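Local coordinates for Lmo2125 protein (Listeria monocytogenes serovar 1/2a, PDB 5TU0) that binds maltose and, as a membrane-attached lipoprotein of the bacterial solute-binding protein 1 family, probably delivers it to a sugar transporter, at residues Asp162-Tyr167 against Glu350-Ala355; Glu356-Asp361 against Pro371-Ala376; Ser268-Gly273 against Gln340-Ile345; Ala171-Tyr176 against Ser195-Thr200. The protein carries 2 engineered substitutions. One frame throughout, in Å; residues are numbered along the deposited sequence. Where two conformers were deposited one is given.

Overall arrangement
Helix 163-172 ties the four contacts together. Its first turn meets helix 348-363 in interaction 1, and the turn that follows its C-terminal end meets helix 193-208 in interaction 4. Interaction 2 continues along helix 348-363, pairing it with the C-terminal helix; it joins interaction 4 where L358 CD2 lies 3.4 Å from I199 CD1. Interaction 3 is nearer the middle of the molecule, and its loop touches interaction 1 through W352 CZ2 and M342 SD, 3.7 Å apart. Y164 of interaction 1 lines the maltose pocket, and the side chain of M342, of interaction 3, comes within about 5 Å of a glucose unit (nearest atoms). Interactions 2 and 3 do not touch, their nearest atoms being about 10 Å apart.

Interaction 1: residues Asp162-Tyr167 against Glu350-Ala355; sequences DFYFSY and EVWTGA. With GLC (alpha-D-glucopyranose), chain B.
F163 meets V351, W352 and A355 where two helices of the solute-binding-protein fold cross almost at a right angle (86° between the segments), beside the maltose pocket. Apolar packing centres on the F163 ring. The methyl CB of A355 sits over one face as a CH-pi contact, 3.5 Å from F163 CG; an alanine is small enough to let the ring lie close to the helix. V351 CG1 approaches F163 CE2 obliquely at 3.8 Å. The opposite face of the ring is covered by CB of Y167, one turn further along.

The aromatic contact is an offset edge-to-face pair. The edge of F163 points at the face of the W352 six-membered ring, with the planes 72° apart and F163 CD2 3.7 Å from W352 CZ3. The far end of the indole, CH2, also lies at the edge of the Y164 ring.

At the helix start the N-cap D162 accepts from Y164 N through OD1 at 2.9 Å; its OD2 pairs with K159. CG of Y164 is anti to the backbone N (chi1 -177°), and one face of the ring, an apolar surface suited to the C-H groups of a pyranose, lies against the sugar: Y164 CD1 is 3.9 Å from glucose C4.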
loop_
_atom_site.group_PDB
_atom_site.type_symbol
_atom_site.label_atom_id
_atom_site.label_comp_id
_atom_site.label_asym_id
_atom_site.label_seq_id
_atom_site.Cartn_x
_atom_site.Cartn_y
_atom_site.Cartn_z
ATOM N N ASP A 162 8.696 1.435 11.359
ATOM C CA ASP A 162 7.791 0.524 10.670
ATOM C C ASP A 162 8.363 0.277 9.262
ATOM O O ASP A 162 8.445 1.197 8.435
ATOM C CB ASP A 162 6.390 1.156 10.620
ATOM C CG ASP A 162 5.311 0.210 10.098
ATOM O OD1 ASP A 162 5.589 -0.623 9.219
ATOM O OD2 ASP A 162 4.152 0.355 10.544
ATOM N N PHE A 163 8.766 -0.963 8.993
ATOM C CA PHE A 163 9.336 -1.306 7.697
ATOM C C PHE A 163 8.419 -0.976 6.531
ATOM O O PHE A 163 8.894 -0.674 5.450
ATOM C CB PHE A 163 9.724 -2.777 7.665
ATOM C CG PHE A 163 10.361 -3.202 6.392
ATOM C CD1 PHE A 163 11.594 -2.693 6.021
ATOM C CD2 PHE A 163 9.764 -4.177 5.589
ATOM C CE1 PHE A 163 12.202 -3.103 4.849
ATOM C CE2 PHE A 163 10.375 -4.585 4.417
ATOM C CZ PHE A 163 11.591 -4.050 4.056
ATOM N N TYR A 164 7.109 -1.020 6.735
ATOM C CA TYR A 164 6.204 -0.631 5.650
ATOM C C TYR A 164 6.480 0.807 5.171
ATOM O O TYR A 164 6.386 1.112 3.977
ATOM C CB TYR A 164 4.737 -0.809 6.056
ATOM C CG TYR A 164 3.798 -0.473 4.936
ATOM C CD1 TYR A 164 3.505 -1.402 3.945
ATOM C CD2 TYR A 164 3.239 0.790 4.840
ATOM C CE1 TYR A 164 2.654 -1.076 2.898
ATOM C CE2 TYR A 164 2.399 1.122 3.808
ATOM C CZ TYR A 164 2.109 0.187 2.845
ATOM O OH TYR A 164 1.272 0.547 1.824
ATOM N N PHE A 165 6.798 1.688 6.115
ATOM C CA PHE A 165 7.134 3.073 5.822
ATOM C C PHE A 165 8.570 3.282 5.355
ATOM O O PHE A 165 8.812 3.987 4.368
ATOM C CB PHE A 165 6.852 3.946 7.060
ATOM C CG PHE A 165 5.396 4.170 7.304
ATOM C CD1 PHE A 165 4.622 3.194 7.897
ATOM C CD2 PHE A 165 4.797 5.368 6.944
ATOM C CE1 PHE A 165 3.264 3.389 8.113
ATOM C CE2 PHE A 165 3.439 5.576 7.157
ATOM C CZ PHE A 165 2.672 4.590 7.742
ATOM N N SER A 166 9.525 2.657 6.042
ATOM C CA SER A 166 10.921 2.845 5.695
ATOM C C SER A 166 11.412 2.094 4.470
ATOM O O SER A 166 12.468 2.452 3.934
ATOM C CB SER A 166 11.827 2.501 6.881
ATOM O OG SER A 166 11.730 1.126 7.189
ATOM N N TYR A 167 10.680 1.074 4.017
ATOM C CA TYR A 167 11.138 0.300 2.861
ATOM C C TYR A 167 11.499 1.156 1.659
ATOM O O TYR A 167 12.555 0.963 1.057
ATOM C CB TYR A 167 10.136 -0.772 2.430
ATOM C CG TYR A 167 10.605 -1.443 1.164
ATOM C CD1 TYR A 167 11.752 -2.234 1.168
ATOM C CD2 TYR A 167 9.951 -1.249 -0.041
ATOM C CE1 TYR A 167 12.211 -2.829 0.020
ATOM C CE2 TYR A 167 10.410 -1.852 -1.202
ATOM C CZ TYR A 167 11.534 -2.641 -1.158
ATOM O OH TYR A 167 12.012 -3.237 -2.287
ATOM N N GLU A 350 8.153 -13.862 6.598
ATOM C CA GLU A 350 9.334 -13.897 7.465
ATOM C C GLU A 350 10.090 -12.570 7.468
ATOM O O GLU A 350 10.874 -12.304 8.355
ATOM C CB GLU A 350 10.252 -15.049 7.048
ATOM C CG GLU A 350 9.505 -16.382 6.970
ATOM C CD GLU A 350 8.734 -16.687 8.241
ATOM O OE1 GLU A 350 9.311 -16.549 9.347
ATOM O OE2 GLU A 350 7.546 -17.041 8.131
ATOM N N VAL A 351 9.830 -11.725 6.486
ATOM C CA VAL A 351 10.505 -10.435 6.414
ATOM C C VAL A 351 10.126 -9.480 7.557
ATOM O O VAL A 351 10.992 -8.800 8.099
ATOM C CB VAL A 351 10.255 -9.781 5.042
ATOM C CG1 VAL A 351 10.835 -8.365 4.971
ATOM C CG2 VAL A 351 10.861 -10.648 3.946
ATOM N N TRP A 352 8.849 -9.465 7.936
ATOM C CA TRP A 352 8.330 -8.497 8.946
ATOM C C TRP A 352 9.023 -8.445 10.306
ATOM O O TRP A 352 9.499 -7.380 10.706
ATOM C CB TRP A 352 6.811 -8.659 9.100
ATOM C CG TRP A 352 6.118 -8.458 7.795
ATOM C CD1 TRP A 352 5.502 -9.412 7.039
ATOM C CD2 TRP A 352 6.028 -7.232 7.052
ATOM N NE1 TRP A 352 5.011 -8.850 5.886
ATOM C CE2 TRP A 352 5.323 -7.517 5.866
ATOM C CE3 TRP A 352 6.459 -5.911 7.288
ATOM C CZ2 TRP A 352 5.038 -6.540 4.914
ATOM C CZ3 TRP A 352 6.180 -4.935 6.338
ATOM C CH2 TRP A 352 5.473 -5.257 5.164
ATOM N N THR A 353 9.123 -9.568 11.009
ATOM C CA THR A 353 9.786 -9.572 12.316
ATOM C C THR A 353 11.272 -9.246 12.207
ATOM O O THR A 353 11.811 -8.482 13.025
ATOM C CB THR A 353 9.567 -10.902 13.067
ATOM O OG1 THR A 353 9.948 -12.001 12.231
ATOM C CG2 THR A 353 8.104 -11.050 13.420
ATOM N N GLY A 354 11.929 -9.787 11.178
ATOM C CA GLY A 354 13.345 -9.497 10.943
ATOM C C GLY A 354 13.594 -8.029 10.604
ATOM O O GLY A 354 14.582 -7.427 11.079
ATOM N N ALA A 355 12.710 -7.450 9.786
ATOM C CA ALA A 355 12.838 -6.050 9.395
ATOM C C ALA A 355 12.630 -5.074 10.581
ATOM O O ALA A 355 13.229 -3.988 10.578
ATOM C CB ALA A 355 11.917 -5.718 8.228
HETATM C C1 GLC B . -1.629 -0.486 4.961
HETATM C C2 GLC B . -1.378 -1.529 3.869
HETATM C C3 GLC B . -0.990 -2.879 4.462
HETATM C C4 GLC B . 0.183 -2.703 5.423
HETATM C C5 GLC B . -0.180 -1.683 6.500
HETATM C C6 GLC B . 0.973 -1.483 7.483
HETATM O O2 GLC B . -2.547 -1.680 3.055
HETATM O O3 GLC B . -0.648 -3.788 3.409
HETATM O O4 GLC B . 0.541 -3.957 6.018
HETATM O O5 GLC B . -0.524 -0.435 5.880
HETATM O O6 GLC B . 0.772 -0.297 8.265
#

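Interaction 2: residues Glu356-Asp361 against Pro371-Ala376; sequences ENLKFD and PSADDA. Engineered in segment 356-361: K359 (natural residue Met). Engineered in segment 371-376: P371 (natural residue Gln).
Helix segments 356-361 and 371-376 run antiparallel, 164° between their directions and 8.0 Å between their axes, and come nearest at L358 and A373, whose CA atoms are 5.0 Å apart. They belong to a helical hairpin formed by the last two helices of the chain.

Such closeness calls for small residues, and the C-terminal helix supplies S372, A373 and A376. L358 is the large side chain between them. Its CB meets A376 CB at 3.6 Å, while the torsion that sets CG anti to the backbone N carries that atom alongside the A373 backbone, with L358 CG 4.0 Å from A373 CA. I199 and L170 of other helices also touch L358, so the leucine joins the hairpin to the body of the lobe.

The direct polar link is made by S372. Its OG is likewise anti to the backbone N (chi1 -175°) and donates to L358 O over 2.6 Å, tilted 30° from the carbonyl plane. D361 CB packs against the same OG. Nearby, one water donates both to D361 OD2 and to S372 O, bridging the helices a second time. D361 OD2 also forms a salt bridge with K367 in the connection, which pairs with D375 OD2 as well. The engineered K359 turns from this interface toward helices 163-172 and 193-208.

A serine hydroxyl thus binds a carbonyl beside the apolar contacts of L358 with A373 and A376, and the shared lysine probably offsets the repulsion between the D361 and D375 carboxylates, whose OD2 atoms lie 5.9 Å apart.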
loop_
_atom_site.group_PDB
_atom_site.type_symbol
_atom_site.label_atom_id
_atom_site.label_comp_id
_atom_site.label_asym_id
_atom_site.label_seq_id
_atom_site.Cartn_x
_atom_site.Cartn_y
_atom_site.Cartn_z
ATOM N N GLU A 356 11.846 -5.467 11.598
ATOM C CA GLU A 356 11.659 -4.630 12.816
ATOM C C GLU A 356 13.017 -4.364 13.469
ATOM O O GLU A 356 13.384 -3.203 13.729
ATOM C CB GLU A 356 10.772 -5.297 13.893
ATOM C CG GLU A 356 9.305 -5.519 13.582
ATOM C CD GLU A 356 8.551 -6.208 14.742
ATOM O OE1 GLU A 356 8.918 -6.022 15.933
ATOM O OE2 GLU A 356 7.583 -6.945 14.466
ATOM N N ASN A 357 13.758 -5.439 13.740
ATOM C CA ASN A 357 15.080 -5.323 14.348
ATOM C C ASN A 357 16.048 -4.543 13.482
ATOM O O ASN A 357 16.858 -3.764 13.986
ATOM C CB ASN A 357 15.709 -6.696 14.584
ATOM C CG ASN A 357 14.890 -7.566 15.500
ATOM O OD1 ASN A 357 13.688 -7.389 15.635
ATOM N ND2 ASN A 357 15.545 -8.513 16.134
ATOM N N LEU A 358 15.981 -4.799 12.181
ATOM C CA LEU A 358 16.846 -4.151 11.219
ATOM C C LEU A 358 16.811 -2.629 11.383
ATOM O O LEU A 358 17.863 -1.988 11.484
ATOM C CB LEU A 358 16.448 -4.563 9.799
ATOM C CG LEU A 358 17.200 -3.955 8.610
ATOM C CD1 LEU A 358 17.203 -4.922 7.433
ATOM C CD2 LEU A 358 16.635 -2.593 8.202
ATOM N N LYS A 359 15.614 -2.063 11.419
ATOM C CA LYS A 359 15.475 -0.619 11.582
ATOM C C LYS A 359 15.671 -0.194 13.051
ATOM O O LYS A 359 16.384 0.767 13.316
ATOM C CB LYS A 359 14.114 -0.123 11.082
ATOM C CG LYS A 359 13.849 -0.234 9.558
ATOM C CD LYS A 359 14.837 0.524 8.638
ATOM C CE LYS A 359 14.935 2.033 8.918
ATOM N NZ LYS A 359 15.749 2.407 10.133
ATOM N N PHE A 360 15.087 -0.921 14.003
ATOM C CA PHE A 360 15.158 -0.499 15.390
ATOM C C PHE A 360 16.550 -0.506 16.004
ATOM O O PHE A 360 16.922 0.460 16.707
ATOM C CB PHE A 360 14.231 -1.288 16.310
ATOM C CG PHE A 360 14.290 -0.796 17.741
ATOM C CD1 PHE A 360 13.554 0.318 18.129
ATOM C CD2 PHE A 360 15.118 -1.404 18.674
ATOM C CE1 PHE A 360 13.636 0.819 19.433
ATOM C CE2 PHE A 360 15.215 -0.903 19.972
ATOM C CZ PHE A 360 14.456 0.196 20.351
ATOM N N ASP A 361 17.300 -1.581 15.783
ATOM C CA ASP A 361 18.632 -1.696 16.396
ATOM C C ASP A 361 19.543 -0.518 15.994
ATOM O O ASP A 361 20.321 -0.038 16.808
ATOM C CB ASP A 361 19.274 -3.045 16.097
ATOM C CG ASP A 361 18.516 -4.237 16.742
ATOM O OD1 ASP A 361 17.597 -4.033 17.567
ATOM O OD2 ASP A 361 18.862 -5.392 16.412
ATOM N N PRO A 371 25.818 -4.067 10.821
ATOM C CA PRO A 371 25.462 -5.281 11.590
ATOM C C PRO A 371 23.980 -5.366 11.903
ATOM O O PRO A 371 23.452 -6.463 12.033
ATOM C CB PRO A 371 26.270 -5.152 12.879
ATOM C CG PRO A 371 26.671 -3.725 12.958
ATOM C CD PRO A 371 26.790 -3.237 11.552
ATOM N N SER A 372 23.312 -4.226 12.031
ATOM C CA SER A 372 21.872 -4.238 12.278
ATOM C C SER A 372 21.177 -4.962 11.112
ATOM O O SER A 372 20.302 -5.819 11.324
ATOM C CB SER A 372 21.336 -2.823 12.422
ATOM O OG SER A 372 19.956 -2.824 12.774
ATOM N N ALA A 373 21.588 -4.613 9.899
ATOM C CA ALA A 373 21.024 -5.192 8.686
ATOM C C ALA A 373 21.477 -6.627 8.486
ATOM O O ALA A 373 20.665 -7.485 8.151
ATOM C CB ALA A 373 21.386 -4.343 7.485
ATOM N N ASP A 374 22.772 -6.890 8.687
ATOM C CA ASP A 374 23.310 -8.249 8.534
ATOM C C ASP A 374 22.672 -9.231 9.504
ATOM O O ASP A 374 22.304 -10.349 9.110
ATOM C CB ASP A 374 24.838 -8.269 8.704
ATOM C CG ASP A 374 25.572 -7.616 7.545
ATOM O OD1 ASP A 374 24.980 -7.446 6.470
ATOM O OD2 ASP A 374 26.753 -7.265 7.714
ATOM N N ASP A 375 22.516 -8.814 10.764
ATOM C CA ASP A 375 21.927 -9.682 11.795
ATOM C C ASP A 375 20.462 -10.010 11.480
ATOM O O ASP A 375 20.035 -11.152 11.619
ATOM C CB ASP A 375 22.040 -9.048 13.194
ATOM C CG ASP A 375 23.487 -8.914 13.679
ATOM O OD1 ASP A 375 24.389 -9.525 13.086
ATOM O OD2 ASP A 375 23.727 -8.178 14.672
ATOM N N ALA A 376 19.708 -9.010 11.038
ATOM C CA ALA A 376 18.295 -9.203 10.718
ATOM C C ALA A 376 18.138 -10.089 9.475
ATOM O O ALA A 376 17.271 -10.955 9.445
ATOM C CB ALA A 376 17.619 -7.869 10.510
HETATM O O HOH W 1 19.433 -6.497 13.840
#

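Interaction 3: residues Ser268-Gly273 against Gln340-Ile345; sequences SPFAGG and QPMPNI
Q340 uses both backbone polar atoms to grip the chain around F270. Its N-H goes to P269 O at 3.1 Å, nearly in line with that carbonyl. Its own carbonyl takes the A271 N-H, with A271 N 2.8 Å from Q340 O and 58° above the carbonyl plane; F270 CA adds a C-H...O contact of 3.3 Å to Q340 O.

A271 O accepts from a water 2.7 Å away, which in turn accepts the amide of M342, and Q99 donates to the same carbonyl from its side chain. F270 O is met by the hydroxyl of T115.

The paired N-H and C=O groups make F270 and Q340 a single beta bridge, just ahead of strand 272-278 in the central mixed sheet. Beyond Q340 the residues P341, M342 and P343 have polyproline-II backbone angles. Prolines suit this extended path, for they bring no N-H that needs an acceptor.

M342 lies across the F270 ring in a Met-aromatic contact. CB lies 3.6 Å from F270 CD1, and the bend at chi3 (-59°) returns the methyl CE over one face, 4.1 Å from the ring centroid. In the conformer given, Y167 stacks with the same ring.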
loop_
_atom_site.group_PDB
_atom_site.type_symbol
_atom_site.label_atom_id
_atom_site.label_comp_id
_atom_site.label_asym_id
_atom_site.label_seq_id
_atom_site.Cartn_x
_atom_site.Cartn_y
_atom_site.Cartn_z
ATOM N N SER A 268 10.937 4.933 -3.076
ATOM C CA SER A 268 10.316 3.812 -3.789
ATOM C C SER A 268 9.490 2.922 -2.872
ATOM O O SER A 268 9.872 1.788 -2.581
ATOM C CB SER A 268 11.413 3.017 -4.481
ATOM O OG SER A 268 12.155 3.859 -5.342
ATOM N N PRO A 269 8.326 3.426 -2.428
ATOM C CA PRO A 269 7.506 2.690 -1.480
ATOM C C PRO A 269 6.806 1.486 -2.096
ATOM O O PRO A 269 6.890 1.310 -3.298
ATOM C CB PRO A 269 6.476 3.724 -1.061
ATOM C CG PRO A 269 6.275 4.542 -2.290
ATOM C CD PRO A 269 7.634 4.633 -2.916
ATOM N N PHE A 270 6.164 0.661 -1.273
ATOM C CA PHE A 270 5.381 -0.466 -1.795
ATOM C C PHE A 270 4.180 0.063 -2.595
ATOM O O PHE A 270 3.539 1.034 -2.193
ATOM C CB PHE A 270 4.863 -1.380 -0.680
ATOM C CG PHE A 270 5.934 -2.186 0.006
ATOM C CD1 PHE A 270 6.724 -3.069 -0.711
ATOM C CD2 PHE A 270 6.140 -2.073 1.375
ATOM C CE1 PHE A 270 7.710 -3.815 -0.086
ATOM C CE2 PHE A 270 7.129 -2.818 2.006
ATOM C CZ PHE A 270 7.906 -3.694 1.275
ATOM N N ALA A 271 3.902 -0.583 -3.723
ATOM C CA ALA A 271 2.748 -0.253 -4.567
ATOM C C ALA A 271 1.583 -1.100 -4.051
ATOM O O ALA A 271 1.525 -2.299 -4.332
ATOM C CB ALA A 271 3.043 -0.593 -6.020
ATOM N N GLY A 272 0.664 -0.488 -3.312
ATOM C CA GLY A 272 -0.465 -1.199 -2.727
ATOM C C GLY A 272 -1.725 -1.008 -3.545
ATOM O O GLY A 272 -1.709 -0.414 -4.644
ATOM N N GLY A 273 -2.815 -1.526 -3.014
ATOM C CA GLY A 273 -4.102 -1.414 -3.694
ATOM C C GLY A 273 -4.944 -2.653 -3.525
ATOM O O GLY A 273 -4.644 -3.506 -2.694
ATOM N N GLN A 340 7.026 -0.089 -6.066
ATOM C CA GLN A 340 7.135 -1.469 -6.538
ATOM C C GLN A 340 6.223 -2.387 -5.754
ATOM O O GLN A 340 6.004 -2.174 -4.569
ATOM C CB GLN A 340 8.556 -2.019 -6.466
ATOM C CG GLN A 340 9.247 -1.912 -5.126
ATOM C CD GLN A 340 9.995 -0.616 -4.979
ATOM O OE1 GLN A 340 9.422 0.452 -5.094
ATOM N NE2 GLN A 340 11.296 -0.709 -4.736
ATOM N N PRO A 341 5.682 -3.424 -6.415
ATOM C CA PRO A 341 4.829 -4.343 -5.674
ATOM C C PRO A 341 5.569 -5.030 -4.528
ATOM O O PRO A 341 6.748 -5.370 -4.668
ATOM C CB PRO A 341 4.443 -5.407 -6.728
ATOM C CG PRO A 341 4.649 -4.765 -8.031
ATOM C CD PRO A 341 5.720 -3.744 -7.860
ATOM N N MET A 342 4.884 -5.202 -3.414
ATOM C CA MET A 342 5.406 -5.943 -2.301
ATOM C C MET A 342 5.423 -7.397 -2.779
ATOM O O MET A 342 4.479 -7.819 -3.440
ATOM C CB MET A 342 4.460 -5.824 -1.110
ATOM C CG MET A 342 4.887 -6.597 0.129
ATOM S SD MET A 342 3.663 -6.604 1.455
ATOM C CE MET A 342 3.486 -4.847 1.774
ATOM N N PRO A 343 6.483 -8.167 -2.454
ATOM C CA PRO A 343 6.454 -9.590 -2.849
ATOM C C PRO A 343 5.204 -10.275 -2.318
ATOM O O PRO A 343 4.799 -10.008 -1.171
ATOM C CB PRO A 343 7.713 -10.164 -2.176
ATOM C CG PRO A 343 8.636 -8.992 -2.040
ATOM C CD PRO A 343 7.745 -7.818 -1.770
ATOM N N ASN A 344 4.577 -11.119 -3.145
ATOM C CA ASN A 344 3.355 -11.831 -2.751
ATOM C C ASN A 344 3.594 -13.325 -2.510
ATOM O O ASN A 344 2.653 -14.084 -2.290
ATOM C CB ASN A 344 2.236 -11.582 -3.775
ATOM C CG ASN A 344 2.549 -12.142 -5.149
ATOM O OD1 ASN A 344 3.569 -12.812 -5.364
ATOM N ND2 ASN A 344 1.687 -11.848 -6.094
ATOM N N ILE A 345 4.862 -13.735 -2.532
ATOM C CA ILE A 345 5.228 -15.109 -2.252
ATOM C C ILE A 345 5.147 -15.350 -0.736
ATOM O O ILE A 345 5.293 -14.399 0.062
ATOM C CB ILE A 345 6.620 -15.473 -2.828
ATOM C CG1 ILE A 345 7.743 -14.644 -2.199
ATOM C CG2 ILE A 345 6.610 -15.312 -4.349
ATOM C CD1 ILE A 345 9.130 -15.113 -2.603
HETATM O O HOH W 2 2.161 -4.613 -3.195
#

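Interaction 4: residues Ala171-Tyr176 against Ser195-Thr200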
loop_
_atom_site.group_PDB
_atom_site.type_symbol
_atom_site.label_atom_id
_atom_site.label_comp_id
_atom_site.label_asym_id
_atom_site.label_seq_id
_atom_site.Cartn_x
_atom_site.Cartn_y
_atom_site.Cartn_z
ATOM N N ALA A 171 14.863 1.175 -0.532
ATOM C CA ALA A 171 14.732 0.850 -1.928
ATOM C C ALA A 171 15.189 2.019 -2.823
ATOM O O ALA A 171 15.762 1.805 -3.892
ATOM C CB ALA A 171 13.294 0.447 -2.246
ATOM N N GLY A 172 14.975 3.251 -2.363
ATOM C CA GLY A 172 15.400 4.428 -3.138
ATOM C C GLY A 172 16.914 4.457 -3.291
ATOM O O GLY A 172 17.445 5.041 -4.249
ATOM N N TYR A 173 17.606 3.846 -2.328
ATOM C CA TYR A 173 19.070 3.722 -2.365
ATOM C C TYR A 173 19.580 2.426 -3.044
ATOM O O TYR A 173 20.783 2.222 -3.149
ATOM C CB TYR A 173 19.631 3.849 -0.955
ATOM C CG TYR A 173 19.798 5.290 -0.499
ATOM C CD1 TYR A 173 20.997 5.972 -0.746
ATOM C CD2 TYR A 173 18.783 5.963 0.175
ATOM C CE1 TYR A 173 21.175 7.277 -0.327
ATOM C CE2 TYR A 173 18.952 7.272 0.603
ATOM C CZ TYR A 173 20.151 7.927 0.340
ATOM O OH TYR A 173 20.331 9.228 0.759
ATOM N N GLY A 174 18.679 1.566 -3.515
ATOM C CA GLY A 174 19.090 0.334 -4.193
ATOM C C GLY A 174 18.806 -0.940 -3.415
ATOM O O GLY A 174 19.147 -2.026 -3.870
ATOM N N GLY A 175 18.178 -0.821 -2.250
ATOM C CA GLY A 175 17.803 -1.993 -1.487
ATOM C C GLY A 175 16.591 -2.674 -2.114
ATOM O O GLY A 175 15.889 -2.087 -2.930
ATOM N N TYR A 176 16.364 -3.916 -1.744
ATOM C CA TYR A 176 15.190 -4.662 -2.207
ATOM C C TYR A 176 14.917 -5.778 -1.212
ATOM O O TYR A 176 15.807 -6.179 -0.463
ATOM C CB TYR A 176 15.390 -5.212 -3.640
ATOM C CG TYR A 176 16.588 -6.140 -3.796
ATOM C CD1 TYR A 176 16.463 -7.507 -3.601
ATOM C CD2 TYR A 176 17.852 -5.638 -4.127
ATOM C CE1 TYR A 176 17.541 -8.353 -3.741
ATOM C CE2 TYR A 176 18.942 -6.472 -4.253
ATOM C CZ TYR A 176 18.781 -7.835 -4.066
ATOM O OH TYR A 176 19.842 -8.684 -4.181
ATOM N N SER A 195 20.739 -0.635 0.801
ATOM C CA SER A 195 19.900 -0.690 2.015
ATOM C C SER A 195 20.625 -0.060 3.215
ATOM O O SER A 195 20.029 0.678 3.996
ATOM C CB SER A 195 19.514 -2.117 2.391
ATOM O OG SER A 195 18.587 -2.677 1.487
ATOM N N VAL A 196 21.906 -0.367 3.361
ATOM C CA VAL A 196 22.657 0.155 4.497
ATOM C C VAL A 196 22.783 1.682 4.401
ATOM O O VAL A 196 22.717 2.366 5.428
ATOM C CB VAL A 196 23.997 -0.577 4.689
ATOM C CG1 VAL A 196 24.824 0.090 5.777
ATOM C CG2 VAL A 196 23.717 -2.032 5.042
ATOM N N GLU A 197 22.927 2.216 3.187
ATOM C CA GLU A 197 22.931 3.681 3.027
ATOM C C GLU A 197 21.602 4.269 3.511
ATOM O O GLU A 197 21.576 5.315 4.169
ATOM C CB GLU A 197 23.151 4.108 1.582
ATOM C CG GLU A 197 24.584 4.220 1.111
ATOM C CD GLU A 197 24.627 4.608 -0.367
ATOM O OE1 GLU A 197 24.471 3.711 -1.238
ATOM O OE2 GLU A 197 24.800 5.814 -0.651
ATOM N N GLY A 198 20.511 3.593 3.179
ATOM C CA GLY A 198 19.175 4.036 3.594
ATOM C C GLY A 198 19.004 3.981 5.110
ATOM O O GLY A 198 18.472 4.929 5.723
ATOM N N ILE A 199 19.473 2.875 5.711
ATOM C CA ILE A 199 19.391 2.700 7.140
ATOM C C ILE A 199 20.209 3.805 7.822
ATOM O O ILE A 199 19.747 4.397 8.797
ATOM C CB ILE A 199 19.871 1.303 7.590
ATOM C CG1 ILE A 199 18.982 0.207 6.976
ATOM C CG2 ILE A 199 19.811 1.209 9.106
ATOM C CD1 ILE A 199 19.538 -1.183 7.164
ATOM N N THR A 200 21.398 4.086 7.273
ATOM C CA THR A 200 22.292 5.122 7.810
ATOM C C THR A 200 21.622 6.498 7.766
ATOM O O THR A 200 21.694 7.245 8.737
ATOM C CB THR A 200 23.645 5.143 7.052
ATOM O OG1 THR A 200 24.250 3.849 7.134
ATOM C CG2 THR A 200 24.616 6.172 7.643
#
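Y173 and E197 meet because each first torsion sets CG anti to its carbonyl carbon, beside the backbone N (chi1 -83° and -86°). The tyrosine ring lies against helix 193-208, and the glutamate chain, extended at chi2, passes it at about a right angle.

The closest atom of E197 is its CB, 3.7 Å from Y173 CD1. The carboxylate runs out beside the CD1-CE1 rim, with OE2 3.8 Å from Y173 CD1 and its plane steeply inclined to the ring. At G198 the ring meets the helix backbone: the glycine N lies over one ring face, and its CA comes within 3.9 Å of Y173 CD2.

A second touch lies at the start of helix 193-208, where S195 OG reaches G175 CA at 3.2 Å. Having no side chain, G175 can sit this close to the serine, whose hydroxyl is hydrogen-bonded to G189 O.

Between the two touches the chain must turn sharply. G174 makes the turn with a positive phi of 110°, readily adopted by glycine, and its N bonds back to A171 O at 3.0 Å. This is a Schellman motif, the C-terminal cap that ends helix 163-172 and directs the chain past helix 193-208.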